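N-acetylglucosamine-6-phosphate deacetylase (Thermotoga maritima, PDB 1O12) probably catalyses the deacetylation of N-acetylglucosamine 6-phosphate, as a metal-dependent hydrolase of the NagA family that binds one divalent metal ion per subunit. Local coordinates at residues K17-D31 with V42-P55. Residues are numbered along the deposited sequence; the frame is centred on the assembly and turned at random.
Sequences KVLIVDPIDGEFTGD and VEKRECIPRGVLMP
Val21 and Val52 meet through their CG2 and CG1 methyls, 3.6 Å apart, where strand 18-22 runs parallel to strand 52-55 in the small beta domain that accompanies the TIM barrel in NagA and many other amidohydrolases. Next to them Leu19 CD1 runs alongside Val52 CG2 (4.2 Å) on one side of the sheet, whereas Val18 CG2 reaches Leu53 CB on the other, the side covered by Leu355 of strand 353-356. The strands are stitched by Leu19 N to Gly51 O (2.8 Å), Leu53 N to Leu19 O and Val21 N to Leu53 O. Strand 18-22 turns back into strand 26-31, whose other edge pairs antiparallel with strand 42-44, so segment 42-55 flanks the 18-31 hairpin on both outer edges. There Val42 CG1 sits at the edge of the Phe28 ring, 4.1 Å from CZ, and Lys44 CB lies 4.1 Å from CD1. Asp31 and Glu43 exchange two backbone hydrogen bonds. A chi1 of 62° turns Thr29 OG1 to donate to Arg45 O, while Arg45 N bonds to Thr29 O. At the polar rim the bent Arg45 chain brings its guanidinium to the Asp31 carboxylate: NH2 makes a salt bridge to OD1 (2.9 Å) whose hydrogen-bond geometry is weak, and Asp31 OD2, over one guanidinium face but displaced toward its rim, accepts Lys17 N at 2.7 Å from above the carboxylate plane.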
ATOM      1  N   LYS A  17      -9.451  10.092 -38.569  1.00 44.58           N
ATOM      2  CA  LYS A  17      -8.555   8.959 -38.538  1.00 45.48           C
ATOM      3  C   LYS A  17      -7.601   9.029 -37.353  1.00 44.27           C
ATOM      4  O   LYS A  17      -6.373   9.048 -37.523  1.00 43.67           O
ATOM      5  CB  LYS A  17      -7.744   8.902 -39.843  1.00 49.12           C
ATOM      6  CG  LYS A  17      -8.567   8.886 -41.132  1.00 52.01           C
ATOM      7  CD  LYS A  17      -7.657   8.872 -42.370  1.00 54.94           C
ATOM      8  CE  LYS A  17      -6.727  10.103 -42.449  1.00 57.40           C
ATOM      9  NZ  LYS A  17      -5.681  10.178 -41.374  1.00 58.35           N
ATOM     10  N   VAL A  18      -8.155   9.068 -36.149  1.00 41.61           N
ATOM     11  CA  VAL A  18      -7.298   9.141 -34.979  1.00 38.83           C
ATOM     12  C   VAL A  18      -7.613   8.091 -33.948  1.00 36.80           C
ATOM     13  O   VAL A  18      -8.678   7.475 -33.966  1.00 38.42           O
ATOM     14  CB  VAL A  18      -7.372  10.549 -34.277  1.00 38.19           C
ATOM     15  CG1 VAL A  18      -6.590  11.541 -35.066  1.00 36.38           C
ATOM     16  CG2 VAL A  18      -8.828  11.012 -34.098  1.00 36.20           C
ATOM     17  N   LEU A  19      -6.664   7.880 -33.054  1.00 34.69           N
ATOM     18  CA  LEU A  19      -6.875   6.958 -31.966  1.00 33.89           C
ATOM     19  C   LEU A  19      -7.563   7.818 -30.906  1.00 33.15           C
ATOM     20  O   LEU A  19      -6.901   8.517 -30.156  1.00 33.22           O
ATOM     21  CB  LEU A  19      -5.546   6.462 -31.420  1.00 33.02           C
ATOM     22  CG  LEU A  19      -5.643   5.112 -30.718  1.00 34.25           C
ATOM     23  CD1 LEU A  19      -4.302   4.836 -29.992  1.00 34.85           C
ATOM     24  CD2 LEU A  19      -6.791   5.090 -29.749  1.00 31.64           C
ATOM     25  N   ILE A  20      -8.893   7.782 -30.877  1.00 33.58           N
ATOM     26  CA  ILE A  20      -9.686   8.549 -29.915  1.00 32.61           C
ATOM     27  C   ILE A  20      -9.586   7.926 -28.516  1.00 32.05           C
ATOM     28  O   ILE A  20      -9.765   6.718 -28.349  1.00 31.10           O
ATOM     29  CB  ILE A  20     -11.162   8.555 -30.312  1.00 32.89           C
ATOM     30  CG1 ILE A  20     -11.301   9.111 -31.725  1.00 35.13           C
ATOM     31  CG2 ILE A  20     -11.993   9.354 -29.282  1.00 32.23           C
ATOM     32  CD1 ILE A  20     -12.659   8.739 -32.382  1.00 34.36           C
ATOM     33  N   VAL A  21      -9.336   8.749 -27.511  1.00 29.31           N
ATOM     34  CA  VAL A  21      -9.215   8.218 -26.180  1.00 29.22           C
ATOM     35  C   VAL A  21     -10.111   8.922 -25.200  1.00 30.67           C
ATOM     36  O   VAL A  21      -9.895  10.085 -24.893  1.00 31.60           O
ATOM     37  CB  VAL A  21      -7.776   8.336 -25.664  1.00 29.37           C
ATOM     38  CG1 VAL A  21      -7.646   7.637 -24.359  1.00 28.17           C
ATOM     39  CG2 VAL A  21      -6.791   7.791 -26.696  1.00 29.02           C
ATOM     40  N   ASP A  22     -11.123   8.205 -24.723  1.00 31.54           N
ATOM     41  CA  ASP A  22     -12.058   8.712 -23.733  1.00 33.73           C
ATOM     42  C   ASP A  22     -11.878   7.860 -22.450  1.00 35.66           C
ATOM     43  O   ASP A  22     -11.773   6.632 -22.508  1.00 36.91           O
ATOM     44  CB  ASP A  22     -13.505   8.609 -24.253  1.00 33.23           C
ATOM     45  CG  ASP A  22     -14.517   9.246 -23.310  1.00 34.07           C
ATOM     46  OD1 ASP A  22     -14.550  10.483 -23.216  1.00 32.63           O
ATOM     47  OD2 ASP A  22     -15.270   8.508 -22.647  1.00 35.57           O
ATOM     48  N   PRO A  23     -11.847   8.505 -21.284  1.00 36.80           N
ATOM     49  CA  PRO A  23     -11.681   7.856 -19.981  1.00 38.21           C
ATOM     50  C   PRO A  23     -12.768   6.844 -19.697  1.00 39.92           C
ATOM     51  O   PRO A  23     -12.569   5.920 -18.919  1.00 40.97           O
ATOM     52  CB  PRO A  23     -11.804   9.000 -18.989  1.00 39.72           C
ATOM     53  CG  PRO A  23     -11.576  10.235 -19.812  1.00 41.43           C
ATOM     54  CD  PRO A  23     -12.197   9.919 -21.121  1.00 39.18           C
ATOM     55  N   ILE A  24     -13.931   7.031 -20.304  1.00 40.62           N
ATOM     56  CA  ILE A  24     -15.048   6.142 -20.028  1.00 41.38           C
ATOM     57  C   ILE A  24     -15.412   5.179 -21.143  1.00 41.00           C
ATOM     58  O   ILE A  24     -15.668   4.010 -20.903  1.00 39.87           O
ATOM     59  CB  ILE A  24     -16.294   6.972 -19.634  1.00 42.65           C
ATOM     60  CG1 ILE A  24     -16.054   7.634 -18.274  1.00 42.98           C
ATOM     61  CG2 ILE A  24     -17.527   6.085 -19.546  1.00 41.31           C
ATOM     62  CD1 ILE A  24     -17.159   8.582 -17.882  1.00 43.26           C
ATOM     63  N   ASP A  25     -15.426   5.675 -22.366  1.00 41.39           N
ATOM     64  CA  ASP A  25     -15.773   4.853 -23.492  1.00 40.64           C
ATOM     65  C   ASP A  25     -14.589   4.073 -24.045  1.00 41.19           C
ATOM     66  O   ASP A  25     -14.747   3.285 -24.967  1.00 43.81           O
ATOM     67  CB  ASP A  25     -16.425   5.724 -24.587  1.00 39.17           C
ATOM     68  CG  ASP A  25     -17.726   6.364 -24.119  1.00 39.57           C
ATOM     69  OD1 ASP A  25     -18.490   5.686 -23.378  1.00 38.80           O
ATOM     70  OD2 ASP A  25     -17.993   7.533 -24.486  1.00 37.93           O
ATOM     71  N   GLY A  26     -13.399   4.273 -23.500  1.00 41.96           N
ATOM     72  CA  GLY A  26     -12.256   3.524 -24.010  1.00 40.40           C
ATOM     73  C   GLY A  26     -11.548   4.200 -25.173  1.00 41.07           C
ATOM     74  O   GLY A  26     -11.789   5.384 -25.455  1.00 39.59           O
ATOM     75  N   GLU A  27     -10.664   3.456 -25.838  1.00 39.75           N
ATOM     76  CA  GLU A  27      -9.912   3.983 -26.966  1.00 41.83           C
ATOM     77  C   GLU A  27     -10.291   3.293 -28.270  1.00 42.27           C
ATOM     78  O   GLU A  27     -10.467   2.095 -28.305  1.00 41.67           O
ATOM     79  CB  GLU A  27      -8.419   3.844 -26.713  1.00 41.11           C
ATOM     80  CG  GLU A  27      -8.065   2.513 -26.167  1.00 43.78           C
ATOM     81  CD  GLU A  27      -6.732   2.528 -25.497  1.00 44.08           C
ATOM     82  OE1 GLU A  27      -5.717   2.436 -26.213  1.00 44.51           O
ATOM     83  OE2 GLU A  27      -6.703   2.658 -24.254  1.00 45.23           O
ATOM     84  N   PHE A  28     -10.406   4.068 -29.345  1.00 43.08           N
ATOM     85  CA  PHE A  28     -10.803   3.505 -30.628  1.00 42.95           C
ATOM     86  C   PHE A  28     -10.563   4.462 -31.786  1.00 43.01           C
ATOM     87  O   PHE A  28     -10.552   5.680 -31.601  1.00 43.84           O
ATOM     88  CB  PHE A  28     -12.277   3.134 -30.552  1.00 41.44           C
ATOM     89  CG  PHE A  28     -13.153   4.248 -30.069  1.00 41.31           C
ATOM     90  CD1 PHE A  28     -13.530   5.278 -30.927  1.00 40.45           C
ATOM     91  CD2 PHE A  28     -13.589   4.279 -28.743  1.00 40.72           C
ATOM     92  CE1 PHE A  28     -14.327   6.328 -30.473  1.00 40.64           C
ATOM     93  CE2 PHE A  28     -14.392   5.329 -28.277  1.00 40.40           C
ATOM     94  CZ  PHE A  28     -14.760   6.353 -29.142  1.00 40.04           C
ATOM     95  N   THR A  29     -10.359   3.911 -32.977  1.00 42.81           N
ATOM     96  CA  THR A  29     -10.127   4.748 -34.150  1.00 44.11           C
ATOM     97  C   THR A  29     -11.440   5.343 -34.602  1.00 44.25           C
ATOM     98  O   THR A  29     -12.497   4.715 -34.491  1.00 45.38           O
ATOM     99  CB  THR A  29      -9.532   3.957 -35.320  1.00 45.05           C
ATOM    100  OG1 THR A  29     -10.456   2.938 -35.728  1.00 47.33           O
ATOM    101  CG2 THR A  29      -8.224   3.322 -34.915  1.00 44.16           C
ATOM    102  N   GLY A  30     -11.369   6.566 -35.103  1.00 44.62           N
ATOM    103  CA  GLY A  30     -12.565   7.255 -35.562  1.00 44.77           C
ATOM    104  C   GLY A  30     -12.301   8.723 -35.886  1.00 45.01           C
ATOM    105  O   GLY A  30     -11.155   9.132 -36.126  1.00 45.36           O
ATOM    106  N   ASP A  31     -13.366   9.519 -35.898  1.00 45.47           N
ATOM    107  CA  ASP A  31     -13.268  10.947 -36.196  1.00 45.74           C
ATOM    108  C   ASP A  31     -14.064  11.698 -35.129  1.00 44.21           C
ATOM    109  O   ASP A  31     -15.045  11.160 -34.582  1.00 41.41           O
ATOM    110  CB  ASP A  31     -13.860  11.256 -37.588  1.00 48.99           C
ATOM    111  CG  ASP A  31     -13.240  10.407 -38.713  1.00 52.56           C
ATOM    112  OD1 ASP A  31     -13.836  10.338 -39.826  1.00 55.91           O
ATOM    113  OD2 ASP A  31     -12.164   9.806 -38.501  1.00 54.16           O
ATOM    114  N   VAL A  42     -18.784  12.032 -32.291  1.00 52.97           N
ATOM    115  CA  VAL A  42     -17.656  11.136 -32.081  1.00 54.68           C
ATOM    116  C   VAL A  42     -18.002   9.874 -32.867  1.00 56.53           C
ATOM    117  O   VAL A  42     -18.855   9.088 -32.435  1.00 57.35           O
ATOM    118  CB  VAL A  42     -17.498  10.785 -30.588  1.00 53.58           C
ATOM    119  CG1 VAL A  42     -16.266   9.952 -30.379  1.00 53.68           C
ATOM    120  CG2 VAL A  42     -17.406  12.037 -29.773  1.00 52.68           C
ATOM    121  N   GLU A  43     -17.368   9.681 -34.023  1.00 57.98           N
ATOM    122  CA  GLU A  43     -17.667   8.503 -34.835  1.00 59.83           C
ATOM    123  C   GLU A  43     -16.589   7.424 -34.883  1.00 60.75           C
ATOM    124  O   GLU A  43     -15.505   7.630 -35.434  1.00 60.35           O
ATOM    125  CB  GLU A  43     -17.995   8.910 -36.264  1.00 61.33           C
ATOM    126  CG  GLU A  43     -18.330   7.720 -37.143  1.00 64.40           C
ATOM    127  CD  GLU A  43     -18.630   8.119 -38.580  1.00 67.21           C
ATOM    128  OE1 GLU A  43     -19.476   9.035 -38.775  1.00 67.94           O
ATOM    129  OE2 GLU A  43     -18.022   7.516 -39.504  1.00 66.93           O
ATOM    130  N   LYS A  44     -16.916   6.263 -34.319  1.00 61.84           N
ATOM    131  CA  LYS A  44     -16.018   5.116 -34.287  1.00 62.15           C
ATOM    132  C   LYS A  44     -15.941   4.602 -35.717  1.00 61.90           C
ATOM    133  O   LYS A  44     -16.939   4.202 -36.283  1.00 61.06           O
ATOM    134  CB  LYS A  44     -16.597   4.042 -33.358  1.00 62.85           C
ATOM    135  CG  LYS A  44     -15.790   2.750 -33.280  1.00 65.86           C
ATOM    136  CD  LYS A  44     -16.568   1.617 -32.568  1.00 66.33           C
ATOM    137  CE  LYS A  44     -15.874   0.237 -32.721  1.00 65.96           C
ATOM    138  NZ  LYS A  44     -16.628  -0.875 -32.050  1.00 64.74           N
ATOM    139  N   ARG A  45     -14.756   4.643 -36.304  1.00 63.32           N
ATOM    140  CA  ARG A  45     -14.571   4.180 -37.668  1.00 65.96           C
ATOM    141  C   ARG A  45     -13.313   3.316 -37.728  1.00 67.43           C
ATOM    142  O   ARG A  45     -12.242   3.770 -37.346  1.00 66.94           O
ATOM    143  CB  ARG A  45     -14.410   5.369 -38.625  1.00 67.13           C
ATOM    144  CG  ARG A  45     -14.405   4.955 -40.103  1.00 69.84           C
ATOM    145  CD  ARG A  45     -13.274   5.603 -40.927  1.00 71.03           C
ATOM    146  NE  ARG A  45     -13.535   6.995 -41.278  1.00 70.90           N
ATOM    147  CZ  ARG A  45     -12.697   7.757 -41.971  1.00 69.86           C
ATOM    148  NH1 ARG A  45     -11.541   7.265 -42.395  1.00 69.25           N
ATOM    149  NH2 ARG A  45     -13.016   9.019 -42.227  1.00 71.03           N
ATOM    150  N   GLU A  46     -13.434   2.079 -38.211  1.00 69.98           N
ATOM    151  CA  GLU A  46     -12.270   1.190 -38.293  1.00 72.21           C
ATOM    152  C   GLU A  46     -11.403   1.516 -39.491  1.00 71.82           C
ATOM    153  O   GLU A  46     -11.802   1.296 -40.634  1.00 72.44           O
ATOM    154  CB  GLU A  46     -12.698  -0.289 -38.341  1.00 74.07           C
ATOM    155  CG  GLU A  46     -13.315  -0.795 -37.017  1.00 76.71           C
ATOM    156  CD  GLU A  46     -13.405  -2.322 -36.933  1.00 78.04           C
ATOM    157  OE1 GLU A  46     -12.340  -2.982 -37.009  1.00 78.01           O
ATOM    158  OE2 GLU A  46     -14.537  -2.857 -36.787  1.00 78.26           O
ATOM    159  N   CYS A  47     -10.215   2.045 -39.201  1.00 71.51           N
ATOM    160  CA  CYS A  47      -9.228   2.438 -40.208  1.00 70.91           C
ATOM    161  C   CYS A  47      -7.882   2.472 -39.492  1.00 69.77           C
ATOM    162  O   CYS A  47      -7.791   2.013 -38.349  1.00 70.49           O
ATOM    163  CB  CYS A  47      -9.556   3.825 -40.750  1.00 72.17           C
ATOM    164  SG  CYS A  47      -9.584   5.102 -39.451  1.00 76.86           S
ATOM    165  N   ILE A  48      -6.850   3.011 -40.147  1.00 68.25           N
ATOM    166  CA  ILE A  48      -5.502   3.103 -39.557  1.00 66.56           C
ATOM    167  C   ILE A  48      -5.251   4.516 -39.033  1.00 64.87           C
ATOM    168  O   ILE A  48      -5.233   5.481 -39.799  1.00 64.97           O
ATOM    169  CB  ILE A  48      -4.379   2.723 -40.590  1.00 67.46           C
ATOM    170  CG1 ILE A  48      -4.742   3.232 -41.996  1.00 67.78           C
ATOM    171  CG2 ILE A  48      -4.165   1.212 -40.604  1.00 67.45           C
ATOM    172  CD1 ILE A  48      -3.822   2.721 -43.115  1.00 65.43           C
ATOM    173  N   PRO A  49      -5.049   4.648 -37.713  1.00 63.08           N
ATOM    174  CA  PRO A  49      -4.801   5.889 -36.968  1.00 61.40           C
ATOM    175  C   PRO A  49      -3.643   6.783 -37.382  1.00 60.89           C
ATOM    176  O   PRO A  49      -2.560   6.315 -37.713  1.00 60.78           O
ATOM    177  CB  PRO A  49      -4.654   5.408 -35.536  1.00 61.70           C
ATOM    178  CG  PRO A  49      -5.492   4.184 -35.504  1.00 62.50           C
ATOM    179  CD  PRO A  49      -5.147   3.504 -36.795  1.00 62.33           C
ATOM    180  N   ARG A  50      -3.909   8.087 -37.316  1.00 60.05           N
ATOM    181  CA  ARG A  50      -2.992   9.173 -37.672  1.00 58.59           C
ATOM    182  C   ARG A  50      -2.148   9.588 -36.456  1.00 55.63           C
ATOM    183  O   ARG A  50      -0.976   9.952 -36.577  1.00 57.38           O
ATOM    184  CB  ARG A  50      -3.834  10.379 -38.170  1.00 62.42           C
ATOM    185  CG  ARG A  50      -3.057  11.598 -38.731  1.00 66.71           C
ATOM    186  CD  ARG A  50      -3.517  12.989 -38.157  1.00 69.82           C
ATOM    187  NE  ARG A  50      -4.909  13.372 -38.452  1.00 72.29           N
ATOM    188  CZ  ARG A  50      -5.321  14.631 -38.634  1.00 73.53           C
ATOM    189  NH1 ARG A  50      -4.449  15.641 -38.558  1.00 74.11           N
ATOM    190  NH2 ARG A  50      -6.602  14.887 -38.893  1.00 72.68           N
ATOM    191  N   GLY A  51      -2.767   9.545 -35.288  1.00 51.14           N
ATOM    192  CA  GLY A  51      -2.101   9.914 -34.057  1.00 45.69           C
ATOM    193  C   GLY A  51      -3.074   9.638 -32.920  1.00 43.18           C
ATOM    194  O   GLY A  51      -4.086   8.930 -33.098  1.00 41.09           O
ATOM    195  N   VAL A  52      -2.781  10.177 -31.745  1.00 39.73           N
ATOM    196  CA  VAL A  52      -3.660   9.967 -30.602  1.00 37.35           C
ATOM    197  C   VAL A  52      -4.355  11.269 -30.276  1.00 34.76           C
ATOM    198  O   VAL A  52      -3.762  12.334 -30.389  1.00 33.27           O
ATOM    199  CB  VAL A  52      -2.862   9.489 -29.343  1.00 37.14           C
ATOM    200  CG1 VAL A  52      -3.822   9.150 -28.212  1.00 35.89           C
ATOM    201  CG2 VAL A  52      -2.002   8.293 -29.694  1.00 33.58           C
ATOM    202  N   LEU A  53      -5.620  11.181 -29.895  1.00 34.05           N
ATOM    203  CA  LEU A  53      -6.391  12.369 -29.517  1.00 33.51           C
ATOM    204  C   LEU A  53      -6.895  12.098 -28.106  1.00 35.10           C
ATOM    205  O   LEU A  53      -7.548  11.074 -27.862  1.00 35.20           O
ATOM    206  CB  LEU A  53      -7.587  12.573 -30.434  1.00 31.43           C
ATOM    207  CG  LEU A  53      -8.247  13.948 -30.282  1.00 32.95           C
ATOM    208  CD1 LEU A  53      -7.377  14.975 -30.972  1.00 32.99           C
ATOM    209  CD2 LEU A  53      -9.661  13.976 -30.903  1.00 32.59           C
HETATM  210  N   MSE A  54      -6.577  12.994 -27.180  1.00 35.05           N
HETATM  211  CA  MSE A  54      -7.003  12.832 -25.794  1.00 36.50           C
HETATM  212  C   MSE A  54      -7.617  14.130 -25.271  1.00 35.17           C
HETATM  213  O   MSE A  54      -7.454  15.197 -25.883  1.00 34.74           O
HETATM  214  CB  MSE A  54      -5.805  12.496 -24.895  1.00 37.30           C
HETATM  215  CG  MSE A  54      -4.893  11.376 -25.358  1.00 40.85           C
HETATM  216 SE   MSE A  54      -3.400  11.099 -24.071  1.00 49.02          SE
HETATM  217  CE  MSE A  54      -4.508  10.468 -22.556  1.00 42.18           C
ATOM    218  N   PRO A  55      -8.326  14.055 -24.129  1.00 33.12           N
ATOM    219  CA  PRO A  55      -8.939  15.254 -23.535  1.00 32.22           C
ATOM    220  C   PRO A  55      -7.788  16.188 -23.137  1.00 29.96           C
ATOM    221  O   PRO A  55      -6.717  15.710 -22.783  1.00 29.22           O
ATOM    222  CB  PRO A  55      -9.670  14.703 -22.308  1.00 30.71           C
ATOM    223  CG  PRO A  55     -10.008  13.304 -22.735  1.00 31.99           C
ATOM    224  CD  PRO A  55      -8.730  12.843 -23.401  1.00 31.34           C
TER